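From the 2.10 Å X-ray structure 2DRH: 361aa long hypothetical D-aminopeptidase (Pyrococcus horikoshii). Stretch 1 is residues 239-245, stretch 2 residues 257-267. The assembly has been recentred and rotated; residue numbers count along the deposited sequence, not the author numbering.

Stretch 1 (239-245) SIIMIIA
Stretch 2 (257-267) RVAKRAIVGLA

Met242 lies at the centre of the contact, and its 66 Å² of covered surface is the largest share of any residue. Its CA-to-CB bond points toward the helix, with chi1 -71°, chi2 145° (between wells) and chi3 -80°. This path leaves CE 4.0 Å from CD2 of Leu266 and 4.2 Å from CD1 of Ile263, while SD lies 4.2 Å from CB of Ala262 and 3.9 Å from its carbonyl O. Ile263 (m, m) directs CA-to-CB away, yet its end returns to reach the methionine.

On one flank, Ile240 (t, t) sets CD1 4.0 Å from CD1 of Leu266 (t, p). On the other, Ile244 (m, m) places CD1 4.2 Å from CB of Ala262 and CG2 4.1 Å from CG1 of Val258 (t). The small side chain of Ala262 thus touches two strand residues.

The register follows: CA-CA distances are 9.0 Å for Ile240 and Leu266, 7.1 Å for Met242 and Ala262, and 7.1 Å for Ile244 and Ala259. Strand 240-245 has phi -170 to -110° and psi 119 to 146°, so alternate side chains face the helix; Ile243 and Ala245 point away. The axes approach to 9.0 Å, their N-to-C directions 127° apart, and 288 Å² is buried in total.

Helix 257-267 is kinked: N of Ile263 and N of Val264 lack bonds to the turn before, bonding instead to O of Lys260 (3.2 Å) and O of Arg261 (3.1 Å). Regular spacing resumes with Leu266 N to Ala262 O, 3.2 Å.

No hydrogen bond crosses between the stretches. The polar side chains of Arg257, Lys260 and Arg261 stay out of reach of the strand, with hydrogen bonds elsewhere in the structure. Arg261 NH1 approaches Arg257 O to 3.0 Å, but the poor angle excludes a hydrogen bond.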

# COMPACT_ATOMS: atom_id res chain seq x y z
N SER A 239 -2.48 -21.95 -0.91
CA SER A 239 -3.50 -21.05 -1.41
C SER A 239 -4.74 -21.06 -0.50
O SER A 239 -5.13 -22.11 0.01
CB SER A 239 -3.89 -21.48 -2.83
OG SER A 239 -4.98 -20.75 -3.32
N ILE A 240 -5.33 -19.89 -0.27
CA ILE A 240 -6.53 -19.81 0.57
C ILE A 240 -7.22 -18.45 0.52
O ILE A 240 -6.57 -17.40 0.53
CB ILE A 240 -6.23 -20.16 2.06
CG1 ILE A 240 -7.49 -19.93 2.91
CG2 ILE A 240 -5.05 -19.33 2.57
CD1 ILE A 240 -7.34 -20.27 4.37
N ILE A 241 -8.54 -18.48 0.46
CA ILE A 241 -9.33 -17.26 0.42
C ILE A 241 -10.15 -17.22 1.69
O ILE A 241 -10.80 -18.21 2.05
CB ILE A 241 -10.29 -17.23 -0.80
CG1 ILE A 241 -9.48 -17.38 -2.11
CG2 ILE A 241 -11.10 -15.94 -0.79
CD1 ILE A 241 -8.43 -16.29 -2.34
N MET A 242 -10.12 -16.09 2.38
CA MET A 242 -10.89 -15.95 3.61
C MET A 242 -11.90 -14.84 3.44
O MET A 242 -11.55 -13.71 3.13
CB MET A 242 -9.94 -15.65 4.79
CG MET A 242 -9.09 -16.84 5.19
SD MET A 242 -7.43 -16.43 5.75
CE MET A 242 -6.64 -16.20 4.15
N ILE A 243 -13.17 -15.18 3.61
CA ILE A 243 -14.24 -14.19 3.47
C ILE A 243 -14.82 -13.92 4.85
O ILE A 243 -15.34 -14.81 5.51
CB ILE A 243 -15.36 -14.71 2.54
CG1 ILE A 243 -14.77 -15.08 1.17
CG2 ILE A 243 -16.44 -13.63 2.38
CD1 ILE A 243 -14.11 -13.92 0.45
N ILE A 244 -14.71 -12.67 5.28
CA ILE A 244 -15.21 -12.28 6.58
C ILE A 244 -16.45 -11.40 6.46
O ILE A 244 -16.50 -10.47 5.63
CB ILE A 244 -14.16 -11.50 7.38
CG1 ILE A 244 -12.79 -12.19 7.29
CG2 ILE A 244 -14.60 -11.37 8.84
CD1 ILE A 244 -12.79 -13.62 7.75
N ALA A 245 -17.45 -11.69 7.28
CA ALA A 245 -18.68 -10.90 7.30
C ALA A 245 -18.99 -10.53 8.74
O ALA A 245 -18.70 -11.30 9.66
CB ALA A 245 -19.83 -11.70 6.70
N ARG A 257 -8.60 -3.40 8.27
CA ARG A 257 -7.95 -3.86 9.50
C ARG A 257 -8.48 -5.25 9.84
O ARG A 257 -7.71 -6.16 10.16
CB ARG A 257 -8.22 -2.89 10.66
CG ARG A 257 -7.81 -1.43 10.39
CD ARG A 257 -8.01 -0.56 11.62
NE ARG A 257 -6.95 -0.74 12.62
CZ ARG A 257 -7.07 -0.42 13.91
NH1 ARG A 257 -8.20 0.09 14.37
NH2 ARG A 257 -6.04 -0.60 14.74
N VAL A 258 -9.80 -5.40 9.78
CA VAL A 258 -10.44 -6.68 10.07
C VAL A 258 -9.89 -7.77 9.14
O VAL A 258 -9.55 -8.86 9.57
CB VAL A 258 -11.98 -6.57 9.89
CG1 VAL A 258 -12.61 -7.95 9.89
CG2 VAL A 258 -12.58 -5.72 11.03
N ALA A 259 -9.80 -7.46 7.85
CA ALA A 259 -9.29 -8.43 6.88
C ALA A 259 -7.92 -8.98 7.31
O ALA A 259 -7.67 -10.18 7.22
CB ALA A 259 -9.21 -7.79 5.50
N LYS A 260 -7.05 -8.10 7.81
CA LYS A 260 -5.71 -8.50 8.25
C LYS A 260 -5.70 -9.49 9.41
O LYS A 260 -4.79 -10.30 9.54
CB LYS A 260 -4.90 -7.28 8.68
CG LYS A 260 -4.29 -6.46 7.57
CD LYS A 260 -3.32 -5.44 8.15
CE LYS A 260 -2.70 -4.56 7.07
NZ LYS A 260 -1.78 -3.56 7.68
N ARG A 261 -6.71 -9.39 10.27
CA ARG A 261 -6.80 -10.25 11.44
C ARG A 261 -7.10 -11.69 11.08
O ARG A 261 -6.87 -12.61 11.88
CB ARG A 261 -7.86 -9.69 12.41
CG ARG A 261 -7.52 -8.28 12.90
CD ARG A 261 -6.11 -8.24 13.50
NE ARG A 261 -5.76 -6.95 14.07
CZ ARG A 261 -5.45 -5.87 13.37
NH1 ARG A 261 -5.44 -5.90 12.05
NH2 ARG A 261 -5.13 -4.75 14.00
N ALA A 262 -7.61 -11.90 9.88
CA ALA A 262 -7.91 -13.24 9.41
C ALA A 262 -6.61 -14.04 9.29
O ALA A 262 -6.62 -15.27 9.43
CB ALA A 262 -8.61 -13.18 8.05
N ILE A 263 -5.50 -13.36 9.05
CA ILE A 263 -4.22 -14.03 8.92
C ILE A 263 -3.75 -14.62 10.24
O ILE A 263 -2.98 -15.58 10.26
CB ILE A 263 -3.13 -13.07 8.39
CG1 ILE A 263 -3.61 -12.46 7.08
CG2 ILE A 263 -1.83 -13.84 8.15
CD1 ILE A 263 -3.99 -13.48 6.02
N VAL A 264 -4.21 -14.04 11.35
CA VAL A 264 -3.83 -14.57 12.64
C VAL A 264 -4.39 -15.99 12.77
O VAL A 264 -3.70 -16.91 13.23
CB VAL A 264 -4.36 -13.70 13.79
CG1 VAL A 264 -3.97 -14.31 15.13
CG2 VAL A 264 -3.79 -12.29 13.68
N GLY A 265 -5.63 -16.18 12.34
CA GLY A 265 -6.25 -17.49 12.40
C GLY A 265 -5.55 -18.47 11.46
O GLY A 265 -5.33 -19.62 11.81
N LEU A 266 -5.21 -17.99 10.27
CA LEU A 266 -4.52 -18.82 9.29
C LEU A 266 -3.21 -19.35 9.87
O LEU A 266 -2.95 -20.55 9.86
CB LEU A 266 -4.25 -18.00 8.02
CG LEU A 266 -3.36 -18.58 6.91
CD1 LEU A 266 -3.92 -19.90 6.43
CD2 LEU A 266 -3.27 -17.59 5.75
N ALA A 267 -2.39 -18.44 10.38
CA ALA A 267 -1.09 -18.79 10.96
C ALA A 267 -1.18 -19.83 12.07
O ALA A 267 -0.32 -20.70 12.20
CB ALA A 267 -0.42 -17.54 11.49